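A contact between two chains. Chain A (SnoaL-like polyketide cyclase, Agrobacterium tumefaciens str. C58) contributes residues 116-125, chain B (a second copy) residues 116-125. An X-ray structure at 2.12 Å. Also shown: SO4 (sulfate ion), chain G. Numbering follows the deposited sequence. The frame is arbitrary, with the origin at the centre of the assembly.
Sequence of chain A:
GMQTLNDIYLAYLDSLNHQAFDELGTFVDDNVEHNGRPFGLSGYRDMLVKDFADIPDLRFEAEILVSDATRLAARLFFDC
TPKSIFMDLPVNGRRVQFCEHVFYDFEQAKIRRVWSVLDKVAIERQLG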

# COMPACT_ATOMS: atom_id res chain seq x y z
N SER A 116 3.20 0.52 -6.29
CA SER A 116 3.36 1.48 -5.20
C SER A 116 2.16 2.37 -5.04
O SER A 116 1.66 2.84 -6.02
CB SER A 116 4.52 2.41 -5.49
OG SER A 116 4.54 3.43 -4.51
N VAL A 117 1.71 2.57 -3.79
CA VAL A 117 0.67 3.57 -3.46
C VAL A 117 1.22 4.46 -2.34
O VAL A 117 1.76 3.94 -1.36
CB VAL A 117 -0.70 2.95 -3.09
CG1 VAL A 117 -1.69 4.01 -2.83
CG2 VAL A 117 -1.26 2.15 -4.23
N LEU A 118 1.16 5.79 -2.52
CA LEU A 118 1.55 6.76 -1.50
C LEU A 118 0.32 7.38 -0.85
O LEU A 118 -0.74 7.52 -1.46
CB LEU A 118 2.45 7.89 -2.02
CG LEU A 118 3.73 7.69 -2.87
CD1 LEU A 118 4.45 9.04 -2.95
CD2 LEU A 118 4.72 6.60 -2.39
N ASP A 119 0.47 7.74 0.42
CA ASP A 119 -0.62 8.28 1.22
C ASP A 119 -0.79 9.81 0.99
O ASP A 119 -0.32 10.65 1.77
CB ASP A 119 -0.34 7.97 2.70
CG ASP A 119 -1.55 8.17 3.61
OD1 ASP A 119 -2.58 8.65 3.14
OD2 ASP A 119 -1.45 7.83 4.81
N LYS A 120 -1.48 10.15 -0.09
CA LYS A 120 -1.77 11.51 -0.43
C LYS A 120 -2.62 12.18 0.64
O LYS A 120 -2.47 13.36 0.92
CB LYS A 120 -2.51 11.57 -1.78
CG LYS A 120 -2.81 12.97 -2.23
CD LYS A 120 -3.19 13.09 -3.67
CE LYS A 120 -3.52 14.57 -4.02
NZ LYS A 120 -3.73 14.78 -5.46
N VAL A 121 -3.53 11.43 1.22
CA VAL A 121 -4.45 11.97 2.20
C VAL A 121 -3.71 12.51 3.44
O VAL A 121 -4.06 13.57 3.96
CB VAL A 121 -5.54 10.94 2.63
CG1 VAL A 121 -6.32 11.47 3.82
CG2 VAL A 121 -6.48 10.62 1.47
N ALA A 122 -2.68 11.80 3.89
CA ALA A 122 -1.82 12.27 4.99
C ALA A 122 -1.19 13.64 4.71
O ALA A 122 -1.20 14.52 5.60
CB ALA A 122 -0.75 11.27 5.31
N ILE A 123 -0.73 13.85 3.46
CA ILE A 123 -0.15 15.14 3.05
C ILE A 123 -1.21 16.25 3.02
O ILE A 123 -1.00 17.33 3.56
CB ILE A 123 0.60 15.09 1.68
CG1 ILE A 123 1.60 13.92 1.65
CG2 ILE A 123 1.27 16.48 1.39
CD1 ILE A 123 2.41 13.83 0.36
N GLU A 124 -2.36 15.96 2.42
CA GLU A 124 -3.51 16.87 2.44
C GLU A 124 -3.86 17.37 3.85
O GLU A 124 -4.10 18.57 4.05
CB GLU A 124 -4.76 16.20 1.85
CG GLU A 124 -4.57 15.83 0.37
CD GLU A 124 -5.80 15.26 -0.28
OE1 GLU A 124 -6.56 14.51 0.39
OE2 GLU A 124 -5.96 15.57 -1.49
N ARG A 125 -3.91 16.44 4.81
CA ARG A 125 -4.22 16.77 6.20
C ARG A 125 -3.21 17.70 6.80
O ARG A 125 -3.55 18.58 7.63
CB ARG A 125 -4.27 15.51 7.08
CG ARG A 125 -5.66 14.96 7.22
CD ARG A 125 -5.73 13.46 7.46
NE ARG A 125 -7.06 12.99 7.06
CZ ARG A 125 -7.47 11.72 7.14
NH1 ARG A 125 -6.65 10.78 7.61
NH2 ARG A 125 -8.71 11.39 6.75
S SO4 G . 1.96 6.43 -11.26
O1 SO4 G . 2.12 6.24 -12.71
O2 SO4 G . 0.78 5.68 -10.78
O3 SO4 G . 1.77 7.84 -10.92
O4 SO4 G . 3.16 5.96 -10.57
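Chain B, residues 116-125: SVLDKVAIER

The contact is a nearly twofold-symmetric crossing of two identical strand-to-helix segments, with a valine-to-valine contact at the strands, a water-filled gap at the turn and a reciprocal pair of lysine–glutamate salt bridges at the helices. Chain B repeats the conformation of chain A: residues 116-118 close a strand, Asp B119 forms the turn with phi/psi of -86/82° against -84/82° for Asp A119, and residues 120-125 open a helix. The two strand axes approach to 6.8 Å and cross at 92°, close to perpendicular. The helix axes stay farther apart, at 11.9 Å, with 86° between their N-to-C directions, and the extended lysine side chains reach across the gap.

The register shows the symmetry. CA of Val A117 lies 5.8 Å from CA of Asp B119, CA of Asp A119 lies 5.9 Å from CA of Val B117, and the CA atoms of Lys A120 and Lys B120 face each other at 6.9 Å. Both valines point their CA-to-CB bonds toward the partner and adopt the t rotamer; their CG1 atoms, Val A117 CG1 and Val B117 CG1, meet at 3.7 Å. Each also packs on the opposing turn, Val A117 CG1 at 3.7 Å from Asp B119 CA and Val B117 CG1 at 3.8 Å from Asp A119 CA.

The side chains of Lys A120 and Lys B120 are extended, all four chi angles in t, which carries each amine to the partner helix. Lys A120 NZ donates to Glu B124 OE1 at 2.5 Å, a very short hydrogen bond within a salt bridge; Lys B120 NZ reaches Glu A124 OE1 at 2.8 Å in the equivalent bridge. On the way, Lys A120 CD passes 3.7 Å from Val B121 CG2, and Lys B120 CD 3.8 Å from Val A121 CG2. The two glutamates also come near each other, Glu A124 OE2 lying 4.0 Å from Glu B124 OE2, an approach of like charges beside the lysine amines.

Water joins the turns where no direct backbone hydrogen bond crosses. Water 1 lies 2.7 Å from Leu A118 O and 2.6 Å from Leu B118 O, bridging the two carbonyls. Water 2 lies 2.8 Å from Asp B119 OD1, accepts from Val B121 N at 3.2 Å and makes a weak bond across to Leu A118 O at 3.4 Å. Water 3 does likewise from chain A, 3.2 Å from Asp A119 OD1 and 3.3 Å from Val A121 N, with a weak bond to Leu B118 O at 3.4 Å. Together the two stretches bury 481 Å².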

# COMPACT_ATOMS: atom_id res chain seq x y z
N SER B 116 -3.60 0.73 6.20
CA SER B 116 -4.14 0.75 4.85
C SER B 116 -3.88 2.09 4.16
O SER B 116 -3.97 3.14 4.78
CB SER B 116 -5.63 0.44 4.91
OG SER B 116 -6.26 0.91 3.74
N VAL B 117 -3.54 2.03 2.88
CA VAL B 117 -3.43 3.20 2.01
C VAL B 117 -4.24 2.92 0.73
O VAL B 117 -4.04 1.89 0.09
CB VAL B 117 -1.92 3.56 1.70
CG1 VAL B 117 -1.85 4.72 0.81
CG2 VAL B 117 -1.14 3.85 2.98
N LEU B 118 -5.15 3.83 0.39
CA LEU B 118 -5.93 3.79 -0.87
C LEU B 118 -5.32 4.71 -1.94
O LEU B 118 -4.73 5.74 -1.61
CB LEU B 118 -7.39 4.20 -0.60
CG LEU B 118 -8.24 3.20 0.19
CD1 LEU B 118 -9.36 3.91 0.98
CD2 LEU B 118 -8.83 2.17 -0.73
N ASP B 119 -5.46 4.33 -3.21
CA ASP B 119 -4.91 5.10 -4.32
C ASP B 119 -5.91 6.20 -4.75
O ASP B 119 -6.65 6.04 -5.73
CB ASP B 119 -4.52 4.17 -5.48
CG ASP B 119 -3.68 4.88 -6.56
OD1 ASP B 119 -3.30 6.05 -6.39
OD2 ASP B 119 -3.42 4.24 -7.59
N LYS B 120 -5.87 7.31 -4.01
CA LYS B 120 -6.67 8.47 -4.27
C LYS B 120 -6.31 9.09 -5.60
O LYS B 120 -7.20 9.57 -6.31
CB LYS B 120 -6.56 9.48 -3.11
CG LYS B 120 -7.37 10.75 -3.31
CD LYS B 120 -7.63 11.52 -2.05
CE LYS B 120 -8.47 12.76 -2.35
NZ LYS B 120 -8.76 13.57 -1.15
N VAL B 121 -5.02 9.08 -5.96
CA VAL B 121 -4.56 9.68 -7.21
C VAL B 121 -5.25 9.02 -8.42
O VAL B 121 -5.58 9.72 -9.35
CB VAL B 121 -3.00 9.69 -7.31
CG1 VAL B 121 -2.54 10.33 -8.59
CG2 VAL B 121 -2.38 10.47 -6.11
N ALA B 122 -5.45 7.70 -8.40
CA ALA B 122 -6.12 6.93 -9.47
C ALA B 122 -7.55 7.44 -9.67
O ALA B 122 -8.00 7.62 -10.79
CB ALA B 122 -6.11 5.40 -9.13
N ILE B 123 -8.23 7.71 -8.56
CA ILE B 123 -9.60 8.22 -8.61
C ILE B 123 -9.63 9.66 -9.17
O ILE B 123 -10.46 9.98 -10.00
CB ILE B 123 -10.33 8.17 -7.23
CG1 ILE B 123 -10.28 6.77 -6.62
CG2 ILE B 123 -11.87 8.65 -7.38
CD1 ILE B 123 -10.91 6.72 -5.16
N GLU B 124 -8.72 10.51 -8.69
CA GLU B 124 -8.59 11.89 -9.17
C GLU B 124 -8.43 11.96 -10.68
O GLU B 124 -9.10 12.77 -11.35
CB GLU B 124 -7.44 12.58 -8.43
CG GLU B 124 -7.76 12.94 -6.99
CD GLU B 124 -6.53 13.41 -6.14
OE1 GLU B 124 -5.36 13.28 -6.58
OE2 GLU B 124 -6.74 13.93 -5.03
N ARG B 125 -7.54 11.12 -11.19
CA ARG B 125 -7.33 11.02 -12.61
C ARG B 125 -8.54 10.62 -13.40
O ARG B 125 -8.72 11.11 -14.49
CB ARG B 125 -6.22 10.02 -12.89
CG ARG B 125 -4.91 10.63 -12.63
CD ARG B 125 -3.80 9.69 -12.95
NE ARG B 125 -2.57 10.20 -12.36
CZ ARG B 125 -1.55 9.42 -12.01
NH1 ARG B 125 -1.63 8.10 -12.18
NH2 ARG B 125 -0.45 9.98 -11.48
O HOH W 1 -3.40 7.99 -1.89
O HOH W 2 -2.53 7.82 -4.34
O HOH W 3 -4.44 8.33 0.55